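Local coordinates for flagellar hook associated protein type 3 FlgL (Legionella pneumophila subsp. pneumophila, PDB 5YTI) that probably serves as a structural component of the bacterial flagellum, at the junction between hook and filament as in FlgL proteins of other bacteria, at residues 75-80 / 343-348; 80-85 / 122-127. All coordinates share one frame; numbering follows the deposited sequence.

Contact 1: residues 75-80 / 343-348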
loop_
_atom_site.group_PDB
_atom_site.type_symbol
_atom_site.label_atom_id
_atom_site.label_comp_id
_atom_site.label_asym_id
_atom_site.label_seq_id
_atom_site.Cartn_x
_atom_site.Cartn_y
_atom_site.Cartn_z
ATOM N N LEU A 75 -3.353 0.993 25.100
ATOM C CA LEU A 75 -2.639 2.270 25.006
ATOM C C LEU A 75 -2.444 2.643 23.524
ATOM O O LEU A 75 -2.684 3.786 23.112
ATOM C CB LEU A 75 -1.289 2.176 25.725
ATOM C CG LEU A 75 -0.780 3.403 26.484
ATOM C CD1 LEU A 75 -1.772 3.790 27.566
ATOM C CD2 LEU A 75 0.586 3.125 27.104
ATOM N N GLU A 76 -2.033 1.651 22.733
ATOM C CA GLU A 76 -1.872 1.774 21.281
ATOM C C GLU A 76 -3.215 1.988 20.528
ATOM O O GLU A 76 -3.247 2.676 19.530
ATOM C CB GLU A 76 -1.139 0.540 20.733
ATOM C CG GLU A 76 -0.618 0.716 19.316
ATOM C CD GLU A 76 -0.397 -0.590 18.555
ATOM O OE1 GLU A 76 -0.915 -0.705 17.426
ATOM O OE2 GLU A 76 0.310 -1.490 19.067
ATOM N N GLU A 77 -4.317 1.397 20.983
ATOM C CA GLU A 77 -5.594 1.639 20.335
ATOM C C GLU A 77 -5.861 3.135 20.409
ATOM O O GLU A 77 -6.287 3.734 19.435
ATOM C CB GLU A 77 -6.722 0.811 20.985
ATOM C CG GLU A 77 -8.146 1.085 20.474
ATOM C CD GLU A 77 -8.334 0.943 18.940
ATOM O OE1 GLU A 77 -7.866 -0.037 18.321
ATOM O OE2 GLU A 77 -8.991 1.814 18.335
ATOM N N GLY A 78 -5.538 3.748 21.546
ATOM C CA GLY A 78 -5.883 5.157 21.817
ATOM C C GLY A 78 -5.067 6.188 21.059
ATOM O O GLY A 78 -5.560 7.282 20.754
ATOM N N ILE A 79 -3.811 5.836 20.776
ATOM C CA ILE A 79 -2.949 6.642 19.924
ATOM C C ILE A 79 -3.398 6.543 18.466
ATOM O O ILE A 79 -3.579 7.562 17.805
ATOM C CB ILE A 79 -1.472 6.234 20.065
ATOM C CG1 ILE A 79 -0.966 6.563 21.486
ATOM C CG2 ILE A 79 -0.618 6.916 18.999
ATOM C CD1 ILE A 79 -0.967 8.042 21.848
ATOM N N LEU A 80 -3.603 5.330 17.970
ATOM C CA LEU A 80 -4.207 5.157 16.660
ATOM C C LEU A 80 -5.547 5.873 16.584
ATOM O O LEU A 80 -5.809 6.579 15.617
ATOM C CB LEU A 80 -4.379 3.683 16.314
ATOM C CG LEU A 80 -3.066 2.979 15.986
ATOM C CD1 LEU A 80 -3.320 1.617 15.374
ATOM C CD2 LEU A 80 -2.190 3.760 15.024
ATOM N N SER A 343 -8.463 -2.835 13.327
ATOM C CA SER A 343 -9.196 -4.100 13.286
ATOM C C SER A 343 -8.242 -5.227 13.697
ATOM O O SER A 343 -8.637 -6.077 14.472
ATOM C CB SER A 343 -9.843 -4.357 11.914
ATOM O OG SER A 343 -10.855 -3.385 11.629
ATOM N N ASP A 344 -6.991 -5.200 13.213
ATOM C CA ASP A 344 -5.986 -6.220 13.559
ATOM C C ASP A 344 -5.762 -6.316 15.081
ATOM O O ASP A 344 -5.605 -7.397 15.653
ATOM C CB ASP A 344 -4.629 -5.935 12.887
ATOM C CG ASP A 344 -3.684 -7.141 12.942
ATOM O OD1 ASP A 344 -3.957 -8.117 12.204
ATOM O OD2 ASP A 344 -2.681 -7.137 13.697
ATOM N N LEU A 345 -5.725 -5.143 15.696
ATOM C CA LEU A 345 -5.445 -4.952 17.094
ATOM C C LEU A 345 -6.643 -5.491 17.899
ATOM O O LEU A 345 -6.460 -6.239 18.825
ATOM C CB LEU A 345 -5.238 -3.455 17.290
ATOM C CG LEU A 345 -4.573 -2.870 18.513
ATOM C CD1 LEU A 345 -4.210 -1.418 18.232
ATOM C CD2 LEU A 345 -5.538 -2.943 19.672
ATOM N N GLY A 346 -7.866 -5.147 17.514
ATOM C CA GLY A 346 -9.078 -5.764 18.076
ATOM C C GLY A 346 -9.061 -7.280 18.085
ATOM O O GLY A 346 -9.337 -7.905 19.102
ATOM N N ALA A 347 -8.716 -7.879 16.956
ATOM C CA ALA A 347 -8.650 -9.336 16.850
ATOM C C ALA A 347 -7.735 -9.916 17.929
ATOM O O ALA A 347 -8.049 -10.940 18.545
ATOM C CB ALA A 347 -8.162 -9.753 15.465
ATOM N N ARG A 348 -6.609 -9.247 18.152
ATOM C CA ARG A 348 -5.630 -9.676 19.133
ATOM C C ARG A 348 -6.159 -9.549 20.550
ATOM O O ARG A 348 -5.987 -10.434 21.373
ATOM C CB ARG A 348 -4.343 -8.879 18.968
ATOM C CG ARG A 348 -3.499 -9.377 17.816
ATOM C CD ARG A 348 -2.247 -8.561 17.688
ATOM N NE ARG A 348 -2.416 -7.431 16.798
ATOM C CZ ARG A 348 -1.567 -6.407 16.701
ATOM N NH1 ARG A 348 -0.474 -6.328 17.451
ATOM N NH2 ARG A 348 -1.828 -5.425 15.849
#

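Contact 2: residues 80-85 / 122-127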
loop_
_atom_site.group_PDB
_atom_site.type_symbol
_atom_site.label_atom_id
_atom_site.label_comp_id
_atom_site.label_asym_id
_atom_site.label_seq_id
_atom_site.Cartn_x
_atom_site.Cartn_y
_atom_site.Cartn_z
ATOM N N LEU A 80 -3.603 5.330 17.970
ATOM C CA LEU A 80 -4.207 5.157 16.660
ATOM C C LEU A 80 -5.547 5.873 16.584
ATOM O O LEU A 80 -5.809 6.579 15.617
ATOM C CB LEU A 80 -4.379 3.683 16.314
ATOM C CG LEU A 80 -3.066 2.979 15.986
ATOM C CD1 LEU A 80 -3.320 1.617 15.374
ATOM C CD2 LEU A 80 -2.190 3.760 15.024
ATOM N N SER A 81 -6.383 5.713 17.604
ATOM C CA SER A 81 -7.692 6.412 17.689
ATOM C C SER A 81 -7.596 7.961 17.555
ATOM O O SER A 81 -8.377 8.595 16.806
ATOM C CB SER A 81 -8.347 6.012 19.012
ATOM O OG SER A 81 -9.470 6.795 19.342
ATOM N N ASN A 82 -6.633 8.537 18.298
ATOM C CA ASN A 82 -6.242 9.969 18.188
ATOM C C ASN A 82 -5.851 10.329 16.750
ATOM O O ASN A 82 -6.188 11.390 16.242
ATOM C CB ASN A 82 -5.005 10.301 19.065
ATOM C CG ASN A 82 -5.286 10.327 20.558
ATOM O OD1 ASN A 82 -6.400 10.600 21.001
ATOM N ND2 ASN A 82 -4.248 10.045 21.349
ATOM N N ALA A 83 -5.075 9.450 16.133
ATOM C CA ALA A 83 -4.532 9.703 14.840
ATOM C C ALA A 83 -5.622 9.654 13.784
ATOM O O ALA A 83 -5.496 10.285 12.715
ATOM C CB ALA A 83 -3.454 8.693 14.530
ATOM N N VAL A 84 -6.698 8.920 14.052
ATOM C CA VAL A 84 -7.834 8.956 13.118
ATOM C C VAL A 84 -8.501 10.331 13.236
ATOM O O VAL A 84 -8.719 11.010 12.238
ATOM C CB VAL A 84 -8.834 7.797 13.337
ATOM C CG1 VAL A 84 -10.158 8.056 12.609
ATOM C CG2 VAL A 84 -8.197 6.483 12.897
ATOM N N ASN A 85 -8.775 10.749 14.463
ATOM C CA ASN A 85 -9.259 12.103 14.718
ATOM C C ASN A 85 -8.552 13.166 13.885
ATOM O O ASN A 85 -9.207 14.009 13.252
ATOM C CB ASN A 85 -9.096 12.442 16.190
ATOM C CG ASN A 85 -10.166 11.809 17.031
ATOM O OD1 ASN A 85 -11.205 11.397 16.502
ATOM N ND2 ASN A 85 -9.929 11.722 18.347
ATOM N N LEU A 122 3.116 13.499 13.722
ATOM C CA LEU A 122 4.509 13.149 14.066
ATOM C C LEU A 122 4.700 12.837 15.570
ATOM O O LEU A 122 5.580 12.061 15.935
ATOM C CB LEU A 122 5.484 14.264 13.636
ATOM C CG LEU A 122 5.569 14.481 12.128
ATOM C CD1 LEU A 122 6.052 15.868 11.746
ATOM C CD2 LEU A 122 6.459 13.416 11.495
ATOM N N ASP A 123 3.905 13.481 16.428
ATOM C CA ASP A 123 4.011 13.281 17.865
ATOM C C ASP A 123 3.461 11.878 18.113
ATOM O O ASP A 123 4.090 11.084 18.820
ATOM C CB ASP A 123 3.226 14.344 18.672
ATOM C CG ASP A 123 3.885 15.757 18.652
ATOM O OD1 ASP A 123 4.922 15.911 17.978
ATOM O OD2 ASP A 123 3.372 16.710 19.311
ATOM N N TYR A 124 2.327 11.551 17.476
ATOM C CA TYR A 124 1.705 10.224 17.643
ATOM C C TYR A 124 2.624 9.126 17.130
ATOM O O TYR A 124 2.804 8.092 17.773
ATOM C CB TYR A 124 0.342 10.137 16.946
ATOM C CG TYR A 124 -0.703 11.167 17.384
ATOM C CD1 TYR A 124 -0.779 11.627 18.698
ATOM C CD2 TYR A 124 -1.632 11.642 16.489
ATOM C CE1 TYR A 124 -1.732 12.551 19.100
ATOM C CE2 TYR A 124 -2.592 12.562 16.875
ATOM C CZ TYR A 124 -2.640 13.016 18.180
ATOM O OH TYR A 124 -3.595 13.940 18.526
ATOM N N ALA A 125 3.236 9.352 15.982
ATOM C CA ALA A 125 4.144 8.351 15.453
ATOM C C ALA A 125 5.339 8.172 16.370
ATOM O O ALA A 125 5.927 7.097 16.433
ATOM C CB ALA A 125 4.607 8.737 14.069
ATOM N N ASN A 126 5.709 9.229 17.082
ATOM C CA ASN A 126 6.915 9.187 17.904
ATOM C C ASN A 126 6.579 9.042 19.394
ATOM O O ASN A 126 7.403 9.374 20.270
ATOM C CB ASN A 126 7.775 10.436 17.658
ATOM C CG ASN A 126 8.382 10.466 16.273
ATOM O OD1 ASN A 126 8.837 9.455 15.759
ATOM N ND2 ASN A 126 8.384 11.627 15.659
ATOM N N THR A 127 5.384 8.541 19.686
ATOM C CA THR A 127 4.984 8.326 21.063
ATOM C C THR A 127 5.826 7.281 21.776
ATOM O O THR A 127 6.171 6.229 21.190
ATOM C CB THR A 127 3.572 7.780 21.151
ATOM O OG1 THR A 127 2.695 8.635 20.438
ATOM C CG2 THR A 127 3.152 7.709 22.576
#

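Contact 1: residues 75-80 / 343-348
Leu345 is the hub here: it faces Glu76, Glu77 and Leu80 across two nearly antiparallel helices, whose axes in these segments come no closer than 10.7 Å at 162° between their directions. Along 343-348, Ser343 comes first; its CB points away from 75-80, and its OG bonds to Leu339 O and to Asn223 of the second subunit. Asp344 pairs with Arg348 of its own helix and, weakly at long range, with Lys292 of the second subunit. Leu345 reaches into the gap, its CG anti to the backbone N (chi1 -163°). CD1 lies 3.5 Å from Glu76 OE1 and 4.3 Å from Leu80 CD1, while CD2 sits 4.1 Å from the CB of Glu77. Glu77 bends at its second torsion, which brings OE1 beside the leucine methyls, about equally near both (3.9 Å from Leu345 CD1); OE2 has a weak hydrogen bond to Gln342. One turn on, Arg348 folds back along its helix: NH2 makes a salt bridge of 2.9 Å with Asp344 OD2, and pairs with Asp177, while NH1 bonds to Ala174 O. The same NH2 stands 5.1 Å from Glu76 OE1, too far for a salt bridge, but its charge may ease the burial of that carboxylate, which has Asp177 close by as well. No hydrogen bond links the two segments. A leucine thus packs against both hydrocarbon and carboxylate where helix 49-96 meets helix 316-374, the antiparallel pairing of N- and C-terminal helices characteristic of the flagellin family's helical domain.

Contact 2: residues 80-85 / 122-127
Ala83 and Tyr124 mark the closest backbone approach, their CA atoms 6.9 Å apart. Segment 80-85 is helical throughout, whereas 122-127 is the last turn of helix 104-125 and its exit: Asn126 is the first residue to leave helical geometry. Two bonds from one residue converge on the final turn, since Tyr124 O accepts from Thr127 N at 3.2 Å and from Thr127 OG1 at 2.7 Å, both from the same face of the carbonyl plane.

The crossing itself is made by the tyrosine ring. With CG anti to its own carbonyl carbon (chi1 -57°), Tyr124 leans across to helix 49-96. Over one face stands Asn82 CB, 4.0 Å from the ring centroid and 22° off the normal, a CH-pi contact displaced toward the hydroxyl-bearing end, where the same CB is 3.7 Å from Tyr124 CZ. Ala83 comes obliquely to the CD2 side, with its CA 3.9 Å from Tyr124 CD2 and its CB close behind. The tyrosine side chain also touches Ile79, by its CB, and Ser86, so its neighbours on helix 49-96 extend over about two turns. No hydrogen bond crosses between the segments. The arrangement is a helical hairpin, in which an aromatic residue at the end of the second helix packs on the first, within the N-terminal helical region of the flagellin family.

Contacts 1 and 2 use successive turns of helix 49-96 and share Leu80, whose side chain faces helix 316-374 rather than 122-127. Contact 1 is the buried one and joins helices far apart in sequence; contact 2 is partly buried and joins neighbours in the chain. Their chemistry differs: in contact 1 an aliphatic side chain lies among carboxylates with a paired arginine nearby, whereas in contact 2 an aromatic ring packs on an asparagine methylene and an alanine. Ile79 connects them, its CG2 lying 3.8 Å from Tyr124 O. Helix 49-96 is thus gripped by two different helices.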